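Local coordinates for protein alpha-glucosidase ([Eubacterium] rectale, PDB 6PNR) that probably hydrolyses glycosides of the sulfonated sugar sulfoquinovose, as a family GH31 sulfoquinovosidase, and binds an aza-sugar inhibitor in its active-site pocket, at residues A[318-323]-A[389-394]; A[359-364]-A[413-418]. All coordinates share one frame; numbering follows the deposited sequence.

Interaction 1 of 2, residues A[318-323]-A[389-394]; sequences YVNPYL and ADFGEY. With 9VH ([(3~{S},4~{R},5~{R})-4,5-bis(oxidanyl)piperidin-3-yl]methanesulfonic acid), chain C.
V319 and A389 form a parallel beta bridge, their CA atoms 5.2 Å apart, where strands 314-319 and 386-389 end side by side. One residue on, D390 N gives a hydrogen bond to V319 O at 3.0 Å. It is nearly straight, with an angle of 169° at the hydrogen. Past this bond 390-394 has no regular structure, and 320-321 is a short loop before strand 322-324. Here side chains carry the contact.

Y318 OH donates to D390 OD2 at 2.6 Å, although the position of OD2 is less sure in the model. D390 OD2 lies at the edge of the Y318 ring, and the carboxylate and ring planes stand 83° apart. N320 acts from a second shell. N320 CG sits between the backbone N and the carbonyl carbon (chi1 78°), which brings the amide to Y318 OH and the F391 ring. N320 ND2 gives Y318 OH a nearly straight bond of 3.0 Å in the amide plane. N320 OD1 takes the backbone N of Y322, which makes an Asx turn. Bonds at both ends should fix the rotation of this amide.

The two strands are neighbours in the GH31 TIM barrel, and Y318, D390 and F391 belong to the pocket that holds the inhibitor. F391 CE2 lies 3.6 Å from C3 of the inhibitor ring. The phenyl ring of F391 turns an edge to Y318 OH and makes a cation-pi contact with R441. The N320 side chain lies alongside that of F391, with N320 ND2 3.4 Å from F391 CD2.

Further along, Y322 crosses F391 at about a right angle, with Y322 CE2 3.5 Å from F391 CB. P321 CG sits over one face of the Y322 ring, offset toward its rim. Y322 OH receives a weak bond from G392 N and holds a water at 2.6 Å.

Interaction 2 of 2, residues A[359-364]-A[413-418]; sequences VVDLTN and NHWPVL
W415 meets V360 through a water, and no direct hydrogen bond joins the two segments. W415 NE1 donates to this water at 2.8 Å, and the water donates to V360 O at 2.7 Å. The indole belongs to helix 408-429 of the TIM-barrel domain. It reaches across to the loop that leads from strand 356-359 into helix 365-380. That loop holds a type I beta turn from D361 to N364, and N364 is the N-cap of the helix that follows.

The first torsion of W415, -138°, is not a staggered one. It carries the six-membered ring into the bend of the loop. V360 O stands at the ring edge, 3.3 Å from W415 CZ2. D361 OD1 is also at the edge, beside W415 CH2. L362 CB lies over one face of the indole, offset toward the rim. V359 CG1 approaches W415 CZ2 to 3.7 Å and adds an apolar neighbour. An alanine in place of W415 would probably leave the water without its indole donor and open a gap between V359, L362 and T363.

L418, one turn along the helix, continues the apolar packing. L418 CB lies 4.1 Å from L362 CB. T363 bridges the two helix residues with one methyl: T363 CG2 touches W415 CZ3 and, at 3.8 Å, L418 CD1. The torsion of T363 directs this methyl anti to its own carbonyl carbon and puts OG1 between the backbone N and that carbon. OG1 can then bond D361, whose other carboxylate oxygen takes Y403 N. D361 OD1 accepts both T363 N, in an Asx turn, and T363 OG1 at 2.6 Å, the two donors coming from the same face of the carboxylate.

How the interactions relate
Interactions 1 and 2 pack against each other, with centres 10 Å apart, and their segments alternate along the chain. G392 O lies 3.3 Å from P416 CG and 3.6 Å from W415 CB, so the loop 389-394 rests on helix 408-429. Separately, P321 O lies 3.6 Å from V360 CB. Strands 322-324 and 356-359 are antiparallel neighbours, and Y322 touches V359. W419 contacts V319 and P321 of interaction 1 and L362 of interaction 2. Interaction 1 supplies Y318, D390 and F391 to the inhibitor pocket. Interaction 2 is farther from the ligand, with the side chain of V359 about 14 Å from the inhibitor.

Interaction 1 of 2, residues A[318-323]-A[389-394]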
ATOM      1  N   TYR A 318      -7.525  35.841  -5.725  1.00 24.30           N
ATOM      2  CA  TYR A 318      -6.980  34.622  -5.143  1.00 25.32           C
ATOM      3  C   TYR A 318      -6.062  35.007  -3.993  1.00 24.30           C
ATOM      4  O   TYR A 318      -5.238  35.908  -4.154  1.00 24.59           O
ATOM      5  CB  TYR A 318      -6.199  33.817  -6.214  1.00 25.52           C
ATOM      6  CG  TYR A 318      -5.489  32.589  -5.678  1.00 21.45           C
ATOM      7  CD1 TYR A 318      -4.311  32.703  -4.935  1.00 22.74           C
ATOM      8  CD2 TYR A 318      -5.980  31.312  -5.930  1.00 23.57           C
ATOM      9  CE1 TYR A 318      -3.674  31.606  -4.431  1.00 24.49           C
ATOM     10  CE2 TYR A 318      -5.330  30.194  -5.440  1.00 23.99           C
ATOM     11  CZ  TYR A 318      -4.181  30.352  -4.675  1.00 20.06           C
ATOM     12  OH  TYR A 318      -3.499  29.261  -4.166  1.00 24.07           O
ATOM     13  N   VAL A 319      -6.182  34.311  -2.853  1.00 25.06           N
ATOM     14  CA  VAL A 319      -5.218  34.375  -1.757  1.00 26.75           C
ATOM     15  C   VAL A 319      -5.116  32.987  -1.136  1.00 25.51           C
ATOM     16  O   VAL A 319      -6.030  32.164  -1.237  1.00 25.22           O
ATOM     17  CB  VAL A 319      -5.601  35.390  -0.638  1.00 26.13           C
ATOM     18  CG1 VAL A 319      -5.612  36.819  -1.165  1.00 30.02           C
ATOM     19  CG2 VAL A 319      -6.943  35.039  -0.080  1.00 31.37           C
ATOM     20  N   ASN A 320      -4.004  32.741  -0.463  1.00 25.10           N
ATOM     21  CA  ASN A 320      -3.865  31.536   0.343  1.00 26.44           C
ATOM     22  C   ASN A 320      -2.977  31.888   1.529  1.00 28.91           C
ATOM     23  O   ASN A 320      -2.417  32.989   1.588  1.00 29.03           O
ATOM     24  CB  ASN A 320      -3.360  30.338  -0.504  1.00 24.48           C
ATOM     25  CG  ASN A 320      -1.848  30.346  -0.822  1.00 26.15           C
ATOM     26  OD1 ASN A 320      -1.012  30.699   0.016  1.00 27.65           O
ATOM     27  ND2 ASN A 320      -1.496  29.862  -2.032  1.00 20.51           N
ATOM     28  N   PRO A 321      -2.892  31.013   2.543  1.00 28.45           N
ATOM     29  CA  PRO A 321      -2.304  31.475   3.810  1.00 29.57           C
ATOM     30  C   PRO A 321      -0.790  31.332   3.887  1.00 30.12           C
ATOM     31  O   PRO A 321      -0.227  31.312   4.987  1.00 27.44           O
ATOM     32  CB  PRO A 321      -3.000  30.593   4.846  1.00 29.83           C
ATOM     33  CG  PRO A 321      -3.187  29.307   4.141  1.00 30.00           C
ATOM     34  CD  PRO A 321      -3.405  29.638   2.669  1.00 27.65           C
ATOM     35  N   TYR A 322      -0.119  31.251   2.738  1.00 28.43           N
ATOM     36  CA  TYR A 322       1.333  31.126   2.670  1.00 26.82           C
ATOM     37  C   TYR A 322       1.905  32.271   1.842  1.00 28.60           C
ATOM     38  O   TYR A 322       1.184  32.939   1.099  1.00 28.41           O
ATOM     39  CB  TYR A 322       1.740  29.774   2.060  1.00 24.66           C
ATOM     40  CG  TYR A 322       0.893  28.610   2.562  1.00 28.89           C
ATOM     41  CD1 TYR A 322       0.833  28.301   3.913  1.00 28.20           C
ATOM     42  CD2 TYR A 322       0.159  27.819   1.678  1.00 28.47           C
ATOM     43  CE1 TYR A 322       0.066  27.237   4.381  1.00 28.81           C
ATOM     44  CE2 TYR A 322      -0.599  26.750   2.134  1.00 25.71           C
ATOM     45  CZ  TYR A 322      -0.653  26.478   3.485  1.00 28.00           C
ATOM     46  OH  TYR A 322      -1.416  25.435   3.943  1.00 30.75           O
ATOM     47  N   LEU A 323       3.218  32.491   1.955  1.00 28.32           N
ATOM     48  CA  LEU A 323       3.879  33.584   1.236  1.00 26.80           C
ATOM     49  C   LEU A 323       5.219  33.099   0.709  1.00 27.01           C
ATOM     50  O   LEU A 323       6.050  32.628   1.487  1.00 31.82           O
ATOM     51  CB  LEU A 323       4.077  34.795   2.153  1.00 28.57           C
ATOM     52  CG  LEU A 323       2.784  35.450   2.597  1.00 28.79           C
ATOM     53  CD1 LEU A 323       3.044  36.397   3.783  1.00 29.76           C
ATOM     54  CD2 LEU A 323       2.174  36.186   1.395  1.00 25.61           C
ATOM     55  N   ALA A 389     -10.043  31.263  -1.900  1.00 23.74           N
ATOM     56  CA  ALA A 389      -9.290  31.261  -0.644  1.00 23.07           C
ATOM     57  C   ALA A 389      -8.754  29.844  -0.465  1.00 28.30           C
ATOM     58  O   ALA A 389      -9.415  28.972   0.105  1.00 26.32           O
ATOM     59  CB  ALA A 389     -10.164  31.705   0.534  1.00 23.52           C
ATOM     60  N   ASP A 390      -7.528  29.637  -0.928  1.00 25.37           N
ATOM     61  CA  ASP A 390      -7.024  28.333  -1.302  1.00 24.38           C
ATOM     62  C   ASP A 390      -6.192  27.717  -0.181  1.00 25.60           C
ATOM     63  O   ASP A 390      -5.827  28.368   0.799  1.00 27.89           O
ATOM     64  CB  ASP A 390      -6.193  28.489  -2.576  1.00 25.08           C
ATOM     65  CG  ASP A 390      -5.940  27.190  -3.290  1.00 28.87           C
ATOM     66  OD1 ASP A 390      -6.537  26.134  -2.959  1.00 27.92           O
ATOM     67  OD2 ASP A 390      -5.122  27.246  -4.213  1.00 27.17           O
ATOM     68  N   PHE A 391      -5.903  26.430  -0.345  1.00 26.74           N
ATOM     69  CA  PHE A 391      -5.003  25.667   0.509  1.00 28.26           C
ATOM     70  C   PHE A 391      -5.453  25.640   1.965  1.00 26.48           C
ATOM     71  O   PHE A 391      -6.631  25.839   2.262  1.00 28.36           O
ATOM     72  CB  PHE A 391      -3.575  26.205   0.395  1.00 27.41           C
ATOM     73  CG  PHE A 391      -2.887  25.838  -0.906  1.00 27.97           C
ATOM     74  CD1 PHE A 391      -2.240  24.619  -1.044  1.00 31.68           C
ATOM     75  CD2 PHE A 391      -2.890  26.709  -1.982  1.00 27.64           C
ATOM     76  CE1 PHE A 391      -1.589  24.280  -2.237  1.00 31.69           C
ATOM     77  CE2 PHE A 391      -2.247  26.376  -3.184  1.00 25.47           C
ATOM     78  CZ  PHE A 391      -1.610  25.156  -3.309  1.00 31.67           C
ATOM     79  N   GLY A 392      -4.511  25.390   2.872  1.00 28.18           N
ATOM     80  CA  GLY A 392      -4.805  25.123   4.265  1.00 27.76           C
ATOM     81  C   GLY A 392      -4.449  23.722   4.723  1.00 27.10           C
ATOM     82  O   GLY A 392      -4.622  23.424   5.911  1.00 28.09           O
ATOM     83  N   GLU A 393      -3.941  22.860   3.834  1.00 27.14           N
ATOM     84  CA  GLU A 393      -3.698  21.448   4.133  1.00 28.02           C
ATOM     85  C   GLU A 393      -2.241  21.121   4.425  1.00 27.07           C
ATOM     86  O   GLU A 393      -1.935  19.962   4.729  1.00 26.43           O
ATOM     87  CB  GLU A 393      -4.149  20.550   2.966  1.00 23.89           C
ATOM     88  CG  GLU A 393      -5.471  20.908   2.314  1.00 27.07           C
ATOM     89  CD  GLU A 393      -5.313  21.950   1.210  1.00 30.59           C
ATOM     90  OE1 GLU A 393      -4.222  22.548   1.113  1.00 31.14           O
ATOM     91  OE2 GLU A 393      -6.276  22.164   0.441  1.00 26.50           O
ATOM     92  N   TYR A 394      -1.330  22.087   4.318  1.00 25.55           N
ATOM     93  CA  TYR A 394       0.093  21.776   4.197  1.00 30.43           C
ATOM     94  C   TYR A 394       0.873  21.981   5.487  1.00 29.39           C
ATOM     95  O   TYR A 394       2.094  22.160   5.423  1.00 33.35           O
ATOM     96  CB  TYR A 394       0.746  22.638   3.113  1.00 25.60           C
ATOM     97  CG  TYR A 394       0.637  22.152   1.683  1.00 27.94           C
ATOM     98  CD1 TYR A 394      -0.589  22.005   1.075  1.00 29.99           C
ATOM     99  CD2 TYR A 394       1.779  21.915   0.925  1.00 30.82           C
ATOM    100  CE1 TYR A 394      -0.687  21.599  -0.241  1.00 30.34           C
ATOM    101  CE2 TYR A 394       1.692  21.521  -0.400  1.00 28.93           C
ATOM    102  CZ  TYR A 394       0.451  21.357  -0.971  1.00 27.50           C
ATOM    103  OH  TYR A 394       0.328  20.958  -2.282  1.00 29.31           O
TER
HETATM  104  O1  9VH C 701      -0.868  26.932  -9.025  1.00 27.86           O
HETATM  105  S1  9VH C 701      -1.176  27.596  -7.770  1.00 26.85           S
HETATM  106  O2  9VH C 701      -0.891  26.721  -6.659  1.00 27.71           O
HETATM  107  O3  9VH C 701      -0.546  28.891  -7.694  1.00 25.35           O
HETATM  108  C1  9VH C 701      -2.926  27.864  -7.822  1.00 24.09           C
HETATM  109  C2  9VH C 701      -3.769  26.581  -7.818  1.00 25.00           C
HETATM  110  C3  9VH C 701      -3.743  26.006  -6.410  1.00 30.34           C
HETATM  111  N1  9VH C 701      -4.708  24.952  -6.096  1.00 27.13           N
HETATM  112  C4  9VH C 701      -6.072  25.316  -6.478  1.00 22.44           C
HETATM  113  C5  9VH C 701      -6.121  25.684  -7.952  1.00 25.66           C
HETATM  114  O4  9VH C 701      -7.467  26.022  -8.281  1.00 26.17           O
HETATM  115  C6  9VH C 701      -5.211  26.873  -8.228  1.00 24.40           C
HETATM  116  O5  9VH C 701      -5.263  27.232  -9.606  1.00 25.73           O
HETATM  117  O   HOH W   1      -1.511  24.653   6.371  1.00 32.03           O

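Interaction 2 of 2, residues A[359-364]-A[413-418]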
ATOM      1  N   VAL A 359       4.764  29.812   6.353  1.00 31.12           N
ATOM      2  CA  VAL A 359       3.405  29.563   6.824  1.00 30.75           C
ATOM      3  C   VAL A 359       3.057  30.663   7.815  1.00 30.32           C
ATOM      4  O   VAL A 359       3.635  30.723   8.907  1.00 31.95           O
ATOM      5  CB  VAL A 359       3.285  28.180   7.472  1.00 30.56           C
ATOM      6  CG1 VAL A 359       1.879  27.968   8.054  1.00 28.38           C
ATOM      7  CG2 VAL A 359       3.651  27.101   6.466  1.00 31.62           C
ATOM      8  N   VAL A 360       2.121  31.537   7.448  1.00 28.40           N
ATOM      9  CA  VAL A 360       1.691  32.568   8.383  1.00 31.03           C
ATOM     10  C   VAL A 360       1.070  31.879   9.590  1.00 36.06           C
ATOM     11  O   VAL A 360       0.145  31.068   9.446  1.00 33.68           O
ATOM     12  CB  VAL A 360       0.718  33.540   7.710  1.00 32.52           C
ATOM     13  CG1 VAL A 360       0.147  34.529   8.726  1.00 29.25           C
ATOM     14  CG2 VAL A 360       1.415  34.271   6.570  1.00 31.44           C
ATOM     15  N   ASP A 361       1.586  32.180  10.787  1.00 32.62           N
ATOM     16  CA  ASP A 361       1.136  31.486  11.997  1.00 28.06           C
ATOM     17  C   ASP A 361      -0.221  32.039  12.414  1.00 29.91           C
ATOM     18  O   ASP A 361      -0.332  32.964  13.221  1.00 30.35           O
ATOM     19  CB  ASP A 361       2.163  31.604  13.117  1.00 36.09           C
ATOM     20  CG  ASP A 361       1.795  30.761  14.331  1.00 35.58           C
ATOM     21  OD1 ASP A 361       0.684  30.182  14.344  1.00 34.00           O
ATOM     22  OD2 ASP A 361       2.620  30.658  15.265  1.00 33.95           O
ATOM     23  N   LEU A 362      -1.278  31.425  11.891  1.00 28.66           N
ATOM     24  CA  LEU A 362      -2.622  31.901  12.174  1.00 31.17           C
ATOM     25  C   LEU A 362      -3.013  31.740  13.640  1.00 31.83           C
ATOM     26  O   LEU A 362      -4.046  32.276  14.039  1.00 31.66           O
ATOM     27  CB  LEU A 362      -3.626  31.173  11.283  1.00 30.81           C
ATOM     28  CG  LEU A 362      -3.459  31.413   9.781  1.00 31.56           C
ATOM     29  CD1 LEU A 362      -4.496  30.619   9.008  1.00 31.16           C
ATOM     30  CD2 LEU A 362      -3.566  32.893   9.448  1.00 28.81           C
ATOM     31  N   THR A 363      -2.234  31.012  14.439  1.00 29.97           N
ATOM     32  CA  THR A 363      -2.513  30.895  15.868  1.00 32.58           C
ATOM     33  C   THR A 363      -1.934  32.049  16.670  1.00 40.27           C
ATOM     34  O   THR A 363      -2.287  32.213  17.844  1.00 35.84           O
ATOM     35  CB  THR A 363      -1.965  29.579  16.430  1.00 30.09           C
ATOM     36  OG1 THR A 363      -0.539  29.658  16.547  1.00 33.71           O
ATOM     37  CG2 THR A 363      -2.327  28.422  15.522  1.00 34.08           C
ATOM     38  N   ASN A 364      -1.041  32.825  16.072  1.00 33.27           N
ATOM     39  CA  ASN A 364      -0.533  34.051  16.665  1.00 37.77           C
ATOM     40  C   ASN A 364      -1.546  35.146  16.374  1.00 35.15           C
ATOM     41  O   ASN A 364      -1.702  35.540  15.207  1.00 33.04           O
ATOM     42  CB  ASN A 364       0.847  34.390  16.083  1.00 31.03           C
ATOM     43  CG  ASN A 364       1.420  35.683  16.641  1.00 38.98           C
ATOM     44  OD1 ASN A 364       0.693  36.542  17.132  1.00 36.44           O
ATOM     45  ND2 ASN A 364       2.736  35.820  16.569  1.00 35.75           N
ATOM     46  N   ASN A 413      -5.047  19.688  11.360  1.00 23.84           N
ATOM     47  CA  ASN A 413      -6.441  19.680  10.929  1.00 29.46           C
ATOM     48  C   ASN A 413      -7.159  20.959  11.316  1.00 28.38           C
ATOM     49  O   ASN A 413      -8.222  21.251  10.762  1.00 23.66           O
ATOM     50  CB  ASN A 413      -7.194  18.495  11.525  1.00 28.51           C
ATOM     51  CG  ASN A 413      -6.805  17.165  10.889  1.00 29.96           C
ATOM     52  OD1 ASN A 413      -6.353  17.114   9.745  1.00 26.82           O
ATOM     53  ND2 ASN A 413      -6.997  16.080  11.634  1.00 26.18           N
ATOM     54  N   HIS A 414      -6.607  21.707  12.269  1.00 29.61           N
ATOM     55  CA  HIS A 414      -7.220  22.960  12.680  1.00 24.92           C
ATOM     56  C   HIS A 414      -7.004  24.055  11.646  1.00 30.12           C
ATOM     57  O   HIS A 414      -7.823  24.973  11.553  1.00 26.20           O
ATOM     58  CB  HIS A 414      -6.645  23.407  14.023  1.00 31.06           C
ATOM     59  CG  HIS A 414      -7.432  24.499  14.682  1.00 36.91           C
ATOM     60  ND1 HIS A 414      -6.901  25.310  15.663  1.00 37.01           N
ATOM     61  CD2 HIS A 414      -8.712  24.909  14.506  1.00 34.44           C
ATOM     62  CE1 HIS A 414      -7.818  26.177  16.057  1.00 32.83           C
ATOM     63  NE2 HIS A 414      -8.925  25.956  15.370  1.00 35.15           N
ATOM     64  N   TRP A 415      -5.914  23.972  10.868  1.00 25.92           N
ATOM     65  CA  TRP A 415      -5.522  25.089  10.009  1.00 24.93           C
ATOM     66  C   TRP A 415      -6.612  25.541   9.045  1.00 27.14           C
ATOM     67  O   TRP A 415      -6.827  26.762   8.929  1.00 26.50           O
ATOM     68  CB  TRP A 415      -4.247  24.735   9.240  1.00 28.51           C
ATOM     69  CG  TRP A 415      -3.294  25.871   9.182  1.00 29.15           C
ATOM     70  CD1 TRP A 415      -3.027  26.669   8.111  1.00 29.19           C
ATOM     71  CD2 TRP A 415      -2.486  26.353  10.258  1.00 33.55           C
ATOM     72  NE1 TRP A 415      -2.092  27.617   8.453  1.00 31.97           N
ATOM     73  CE2 TRP A 415      -1.744  27.446   9.766  1.00 30.44           C
ATOM     74  CE3 TRP A 415      -2.317  25.966  11.593  1.00 30.90           C
ATOM     75  CZ2 TRP A 415      -0.845  28.158  10.559  1.00 30.69           C
ATOM     76  CZ3 TRP A 415      -1.426  26.673  12.381  1.00 32.48           C
ATOM     77  CH2 TRP A 415      -0.703  27.762  11.860  1.00 31.19           C
ATOM     78  N   PRO A 416      -7.308  24.651   8.322  1.00 28.01           N
ATOM     79  CA  PRO A 416      -8.330  25.130   7.379  1.00 29.02           C
ATOM     80  C   PRO A 416      -9.406  25.983   8.019  1.00 27.54           C
ATOM     81  O   PRO A 416      -9.903  26.906   7.367  1.00 27.41           O
ATOM     82  CB  PRO A 416      -8.913  23.831   6.818  1.00 26.04           C
ATOM     83  CG  PRO A 416      -7.769  22.860   6.908  1.00 25.07           C
ATOM     84  CD  PRO A 416      -7.131  23.189   8.220  1.00 29.73           C
ATOM     85  N   VAL A 417      -9.794  25.699   9.267  1.00 25.72           N
ATOM     86  CA  VAL A 417     -10.830  26.512   9.907  1.00 24.37           C
ATOM     87  C   VAL A 417     -10.258  27.839  10.399  1.00 27.66           C
ATOM     88  O   VAL A 417     -10.934  28.875  10.333  1.00 27.04           O
ATOM     89  CB  VAL A 417     -11.502  25.721  11.044  1.00 30.43           C
ATOM     90  CG1 VAL A 417     -12.591  26.569  11.722  1.00 26.61           C
ATOM     91  CG2 VAL A 417     -12.114  24.471  10.480  1.00 32.04           C
ATOM     92  N   LEU A 418      -9.014  27.838  10.904  1.00 25.19           N
ATOM     93  CA  LEU A 418      -8.365  29.112  11.226  1.00 26.03           C
ATOM     94  C   LEU A 418      -8.293  30.009  10.000  1.00 28.47           C
ATOM     95  O   LEU A 418      -8.570  31.214  10.075  1.00 27.63           O
ATOM     96  CB  LEU A 418      -6.956  28.877  11.785  1.00 25.71           C
ATOM     97  CG  LEU A 418      -6.913  28.281  13.191  1.00 32.99           C
ATOM     98  CD1 LEU A 418      -5.490  27.873  13.577  1.00 32.37           C
ATOM     99  CD2 LEU A 418      -7.485  29.274  14.188  1.00 35.58           C
TER
HETATM  100  O   HOH W   2      -0.998  29.887   7.284  1.00 32.36           O